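Local coordinates for protein 2-dehydropantoate 2-reductase (Geobacter metallireducens, PDB 3HN2) that probably catalyses the NADPH-dependent reduction of ketopantoate to pantoate, a step in the biosynthesis of pantothenate, at residues Lys45-Asn50 with Pro135-His140; Val125-Ser130 with Leu141-Ile146. All coordinates share one frame; numbering follows the deposited sequence.

Interaction 1: Lys45-Asn50 with Pro135-His140; sequences KVFSIN and PGEVHH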
loop_
_atom_site.group_PDB
_atom_site.type_symbol
_atom_site.label_atom_id
_atom_site.label_comp_id
_atom_site.label_asym_id
_atom_site.label_seq_id
_atom_site.Cartn_x
_atom_site.Cartn_y
_atom_site.Cartn_z
ATOM N N LYS A 45 21.726 -13.622 -8.208
ATOM C CA LYS A 45 20.574 -13.339 -9.054
ATOM C C LYS A 45 19.569 -12.496 -8.285
ATOM O O LYS A 45 19.169 -12.856 -7.177
ATOM C CB LYS A 45 19.903 -14.638 -9.511
ATOM C CG LYS A 45 20.821 -15.628 -10.209
ATOM C CD LYS A 45 20.012 -16.591 -11.062
ATOM C CE LYS A 45 20.889 -17.311 -12.071
ATOM N NZ LYS A 45 20.078 -18.009 -13.105
ATOM N N VAL A 46 19.167 -11.371 -8.869
ATOM C CA VAL A 46 18.138 -10.529 -8.268
ATOM C C VAL A 46 16.840 -10.675 -9.046
ATOM O O VAL A 46 16.780 -10.383 -10.238
ATOM C CB VAL A 46 18.559 -9.038 -8.195
ATOM C CG1 VAL A 46 17.426 -8.173 -7.655
ATOM C CG2 VAL A 46 19.783 -8.876 -7.322
ATOM N N PHE A 47 15.809 -11.148 -8.359
ATOM C CA PHE A 47 14.478 -11.229 -8.931
ATOM C C PHE A 47 13.653 -10.076 -8.381
ATOM O O PHE A 47 13.554 -9.896 -7.171
ATOM C CB PHE A 47 13.833 -12.583 -8.622
ATOM C CG PHE A 47 14.668 -13.759 -9.047
ATOM C CD1 PHE A 47 15.401 -14.481 -8.113
ATOM C CD2 PHE A 47 14.738 -14.134 -10.386
ATOM C CE1 PHE A 47 16.185 -15.565 -8.505
ATOM C CE2 PHE A 47 15.517 -15.217 -10.787
ATOM C CZ PHE A 47 16.241 -15.933 -9.844
ATOM N N SER A 48 13.092 -9.276 -9.282
ATOM C CA SER A 48 12.302 -8.117 -8.890
ATOM C C SER A 48 10.935 -8.110 -9.551
ATOM O O SER A 48 10.683 -8.844 -10.508
ATOM C CB SER A 48 13.034 -6.819 -9.245
ATOM O OG SER A 48 14.137 -6.597 -8.391
ATOM N N ILE A 49 10.058 -7.267 -9.025
ATOM C CA ILE A 49 8.812 -6.928 -9.690
ATOM C C ILE A 49 9.113 -5.964 -10.842
ATOM O O ILE A 49 8.344 -5.863 -11.803
ATOM C CB ILE A 49 7.812 -6.297 -8.709
ATOM C CG1 ILE A 49 8.522 -5.294 -7.789
ATOM C CG2 ILE A 49 7.130 -7.384 -7.885
ATOM C CD1 ILE A 49 7.636 -4.188 -7.279
ATOM N N ASN A 50 10.246 -5.270 -10.732
ATOM C CA ASN A 50 10.721 -4.333 -11.741
ATOM C C ASN A 50 11.670 -4.991 -12.747
ATOM O O ASN A 50 12.623 -4.361 -13.212
ATOM C CB ASN A 50 11.427 -3.153 -11.062
ATOM C CG ASN A 50 10.535 -2.415 -10.082
ATOM O OD1 ASN A 50 9.308 -2.473 -10.167
ATOM N ND2 ASN A 50 11.155 -1.704 -9.145
ATOM N N PRO A 135 20.802 -19.456 -1.516
ATOM C CA PRO A 135 22.122 -18.852 -1.362
ATOM C C PRO A 135 22.659 -18.109 -2.589
ATOM O O PRO A 135 23.227 -18.718 -3.498
ATOM C CB PRO A 135 22.982 -20.058 -0.982
ATOM C CG PRO A 135 22.005 -20.948 -0.172
ATOM C CD PRO A 135 20.590 -20.436 -0.437
ATOM N N GLY A 136 22.441 -16.797 -2.610
ATOM C CA GLY A 136 22.801 -15.963 -3.751
ATOM C C GLY A 136 21.605 -15.607 -4.613
ATOM O O GLY A 136 21.746 -15.369 -5.813
ATOM N N GLU A 137 20.422 -15.592 -4.003
ATOM C CA GLU A 137 19.198 -15.180 -4.687
ATOM C C GLU A 137 18.411 -14.182 -3.841
ATOM O O GLU A 137 17.972 -14.495 -2.730
ATOM C CB GLU A 137 18.330 -16.388 -5.061
ATOM C CG GLU A 137 18.844 -17.182 -6.263
ATOM C CD GLU A 137 17.881 -18.259 -6.743
ATOM O OE1 GLU A 137 16.771 -18.385 -6.181
ATOM O OE2 GLU A 137 18.239 -18.982 -7.697
ATOM N N VAL A 138 18.257 -12.975 -4.378
ATOM C CA VAL A 138 17.536 -11.895 -3.711
ATOM C C VAL A 138 16.195 -11.686 -4.404
ATOM O O VAL A 138 16.143 -11.552 -5.627
ATOM C CB VAL A 138 18.330 -10.569 -3.770
ATOM C CG1 VAL A 138 17.803 -9.577 -2.741
ATOM C CG2 VAL A 138 19.813 -10.817 -3.561
ATOM N N HIS A 139 15.117 -11.661 -3.624
ATOM C CA HIS A 139 13.780 -11.399 -4.164
ATOM C C HIS A 139 13.262 -10.052 -3.668
ATOM O O HIS A 139 13.236 -9.802 -2.465
ATOM C CB HIS A 139 12.797 -12.519 -3.800
ATOM C CG HIS A 139 13.083 -13.826 -4.473
ATOM N ND1 HIS A 139 14.240 -14.543 -4.255
ATOM C CD2 HIS A 139 12.349 -14.558 -5.345
ATOM C CE1 HIS A 139 14.213 -15.650 -4.974
ATOM N NE2 HIS A 139 13.076 -15.684 -5.643
ATOM N N HIS A 140 12.871 -9.191 -4.605
ATOM C CA HIS A 140 12.343 -7.863 -4.297
ATOM C C HIS A 140 10.874 -7.793 -4.687
ATOM O O HIS A 140 10.535 -7.781 -5.872
ATOM C CB HIS A 140 13.167 -6.787 -5.014
ATOM C CG HIS A 140 12.477 -5.460 -5.140
ATOM N ND1 HIS A 140 12.170 -4.898 -6.361
ATOM C CD2 HIS A 140 12.035 -4.589 -4.203
ATOM C CE1 HIS A 140 11.575 -3.734 -6.170
ATOM N NE2 HIS A 140 11.479 -3.525 -4.869
#
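Phe-47 carries much of the side-chain part of this contact, and its CB sits 3.9 Å from Val-138 O. Its CG lies anti to the carbonyl carbon (chi1 -55°), so the ring runs alongside His-139, both side chains pointing the same way. Phe-47 CD1 rests over one face of the imidazole, near its rim, 3.6 Å from His-139 CE1; with the planes at 43° this is an oblique aromatic pair. Phe-47 CE1 then presents the ring edge to the carboxylate of Glu-137, 3.6 Å from Glu-137 CD, the two planes 80° apart. The backbones beneath form parallel strands, the join between 44-48 and 137-140 in a small three-stranded sheet whose third member, 53-55, flanks the other side of 44-48. Four nearly straight bonds zip them, alternating from Lys-45 N to Gly-136 O and Val-138 N to Lys-45 O, up to His-140 N on Phe-47 O at 2.7 Å. On the opposite face Val-46 and Val-138 lie side by side against helix 14-23. Further along, His-140, its CG anti to the backbone N, stacks on Tyr-16 and bonds Ala-143 O through NE2, while its ND1 accepts a weak bond from Ser-48 OG.

Interaction 2: Val125-Ser130 with Leu141-Ile146; sequences VAFLCS and LGAGRI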
loop_
_atom_site.group_PDB
_atom_site.type_symbol
_atom_site.label_atom_id
_atom_site.label_comp_id
_atom_site.label_asym_id
_atom_site.label_seq_id
_atom_site.Cartn_x
_atom_site.Cartn_y
_atom_site.Cartn_z
ATOM N N VAL A 125 16.621 5.356 6.833
ATOM C CA VAL A 125 15.392 4.584 7.050
ATOM C C VAL A 125 14.923 4.092 5.690
ATOM O O VAL A 125 14.548 4.882 4.821
ATOM C CB VAL A 125 14.294 5.341 7.878
ATOM C CG1 VAL A 125 14.294 6.807 7.592
ATOM C CG2 VAL A 125 12.896 4.745 7.656
ATOM N N ALA A 126 15.014 2.779 5.501
ATOM C CA ALA A 126 14.634 2.128 4.255
ATOM C C ALA A 126 13.312 1.401 4.429
ATOM O O ALA A 126 13.026 0.877 5.504
ATOM C CB ALA A 126 15.712 1.153 3.832
ATOM N N PHE A 127 12.501 1.379 3.380
ATOM C CA PHE A 127 11.263 0.605 3.407
ATOM C C PHE A 127 11.204 -0.333 2.211
ATOM O O PHE A 127 11.040 0.105 1.074
ATOM C CB PHE A 127 10.031 1.511 3.458
ATOM C CG PHE A 127 8.813 0.833 4.020
ATOM C CD1 PHE A 127 8.563 0.853 5.392
ATOM C CD2 PHE A 127 7.920 0.164 3.186
ATOM C CE1 PHE A 127 7.441 0.220 5.926
ATOM C CE2 PHE A 127 6.799 -0.471 3.709
ATOM C CZ PHE A 127 6.557 -0.442 5.082
ATOM N N LEU A 128 11.325 -1.627 2.492
ATOM C CA LEU A 128 11.523 -2.638 1.464
ATOM C C LEU A 128 10.747 -3.905 1.798
ATOM O O LEU A 128 10.740 -4.345 2.948
ATOM C CB LEU A 128 13.011 -2.981 1.398
ATOM C CG LEU A 128 13.777 -3.150 0.087
ATOM C CD1 LEU A 128 15.206 -3.506 0.433
ATOM C CD2 LEU A 128 13.190 -4.203 -0.831
ATOM N N CYS A 129 10.102 -4.486 0.789
ATOM C CA CYS A 129 9.497 -5.816 0.907
ATOM C C CYS A 129 10.411 -6.825 0.221
ATOM O O CYS A 129 10.502 -6.848 -1.009
ATOM C CB CYS A 129 8.108 -5.858 0.265
ATOM S SG CYS A 129 6.958 -4.588 0.810
ATOM N N SER A 130 11.093 -7.650 1.014
ATOM C CA SER A 130 12.068 -8.597 0.474
ATOM C C SER A 130 12.299 -9.819 1.354
ATOM O O SER A 130 12.855 -9.708 2.447
ATOM C CB SER A 130 13.412 -7.901 0.209
ATOM O OG SER A 130 13.988 -7.415 1.408
ATOM N N LEU A 141 10.008 -7.744 -3.678
ATOM C CA LEU A 141 8.563 -7.867 -3.886
ATOM C C LEU A 141 7.840 -6.526 -3.994
ATOM O O LEU A 141 6.700 -6.471 -4.466
ATOM C CB LEU A 141 7.926 -8.726 -2.782
ATOM C CG LEU A 141 8.574 -10.066 -2.407
ATOM C CD1 LEU A 141 7.787 -10.733 -1.282
ATOM C CD2 LEU A 141 8.712 -11.007 -3.610
ATOM N N GLY A 142 8.500 -5.457 -3.555
ATOM C CA GLY A 142 7.914 -4.119 -3.589
ATOM C C GLY A 142 8.761 -3.039 -2.944
ATOM O O GLY A 142 9.729 -3.335 -2.238
ATOM N N ALA A 143 8.381 -1.788 -3.207
ATOM C CA ALA A 143 8.979 -0.587 -2.611
ATOM C C ALA A 143 10.502 -0.511 -2.775
ATOM O O ALA A 143 11.030 -0.909 -3.813
ATOM C CB ALA A 143 8.549 -0.441 -1.143
ATOM N N GLY A 144 11.200 -0.002 -1.764
ATOM C CA GLY A 144 12.656 0.060 -1.791
ATOM C C GLY A 144 13.186 1.450 -1.519
ATOM O O GLY A 144 14.399 1.663 -1.513
ATOM N N ARG A 145 12.275 2.394 -1.290
ATOM C CA ARG A 145 12.633 3.794 -1.062
ATOM C C ARG A 145 13.400 4.011 0.246
ATOM O O ARG A 145 13.260 3.235 1.191
ATOM C CB ARG A 145 11.394 4.694 -1.145
ATOM C CG ARG A 145 10.372 4.493 -0.052
ATOM C CD ARG A 145 9.303 5.571 -0.115
ATOM N NE ARG A 145 8.509 5.614 1.110
ATOM C CZ ARG A 145 8.817 6.340 2.184
ATOM N NH1 ARG A 145 9.905 7.099 2.197
ATOM N NH2 ARG A 145 8.030 6.309 3.250
ATOM N N ILE A 146 14.240 5.046 0.275
ATOM C CA ILE A 146 15.113 5.322 1.420
ATOM C C ILE A 146 15.042 6.807 1.795
ATOM O O ILE A 146 15.042 7.670 0.915
ATOM C CB ILE A 146 16.603 4.937 1.118
ATOM C CG1 ILE A 146 16.745 3.472 0.697
ATOM C CG2 ILE A 146 17.520 5.206 2.330
ATOM C CD1 ILE A 146 18.172 3.072 0.326
#
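Segments 125-129 and 142-146, parts of strands 121-129 and 142-150, run antiparallel with 170° between their directions, within the mixed sheet of the NADP-binding, Rossmann-type domain, and two beta bulges interrupt their pairing. In the classic bulge Leu-141 and Gly-142 both face Cys-129; in the G1 bulge Gly-144 and Arg-145 both face Phe-127.

Four backbone hydrogen bonds hold the pair. Phe-127 N points almost along the carbonyl axis of Arg-145 at 3.0 Å from its O, whereas Gly-144 N reaches Phe-127 O along a bent path, 132° at the hydrogen. Cys-129 is gripped through both its backbone N and O: its N approaches Gly-142 O from above the carbonyl plane, at 3.3 Å, and its O takes the N-H of Leu-141. At the positive phi of Gly-144 a side chain would collide with the carbonyl oxygen of Ala-143, so glycine suits the first position of the G1 bulge.

Apolar contacts fill in on both faces. On one, Ala-126 CB meets Ile-146 CG1 at 4.0 Å, and both side chains touch Tyr-17 of helix 14-23. Leu-128 lays its CG 3.9 Å from Gly-144 CA and also packs on that helix. Phe-127 instead meets Trp-189 of helix 179-200 edge-to-face. Packing across the dimer sets Ala-143 on Asp-250 and Arg-145 on Glu-247, both of the second subunit. Between the two strands, Ala-143 CB lies near the plane of the Phe-127 ring, at its edge, and 3.4 Å from Phe-127 O.

In the fold
After the first strands of the main sheet and helix 14-23 the chain reaches 45-50, then passes through further strands of the main sheet before 125-130. It next turns out to 135-140, which returns to pair with 45-50 and closes interaction 1 across 84 residues. Following directly in the chain, 141-146 pairs antiparallel with 125-130, so interaction 2 closes a loop of only ten residues. Their segments alternate, so the contacts cross rather than nest. Consecutive segments 135-140 and 141-146 thus join the small three-stranded sheet to the eight-stranded one, with helix 14-23 touching both contacts. Where they meet, His-140 CD2 packs 3.6 Å from Leu-128 CD2; interactions 1 and 2 both touch the second subunit.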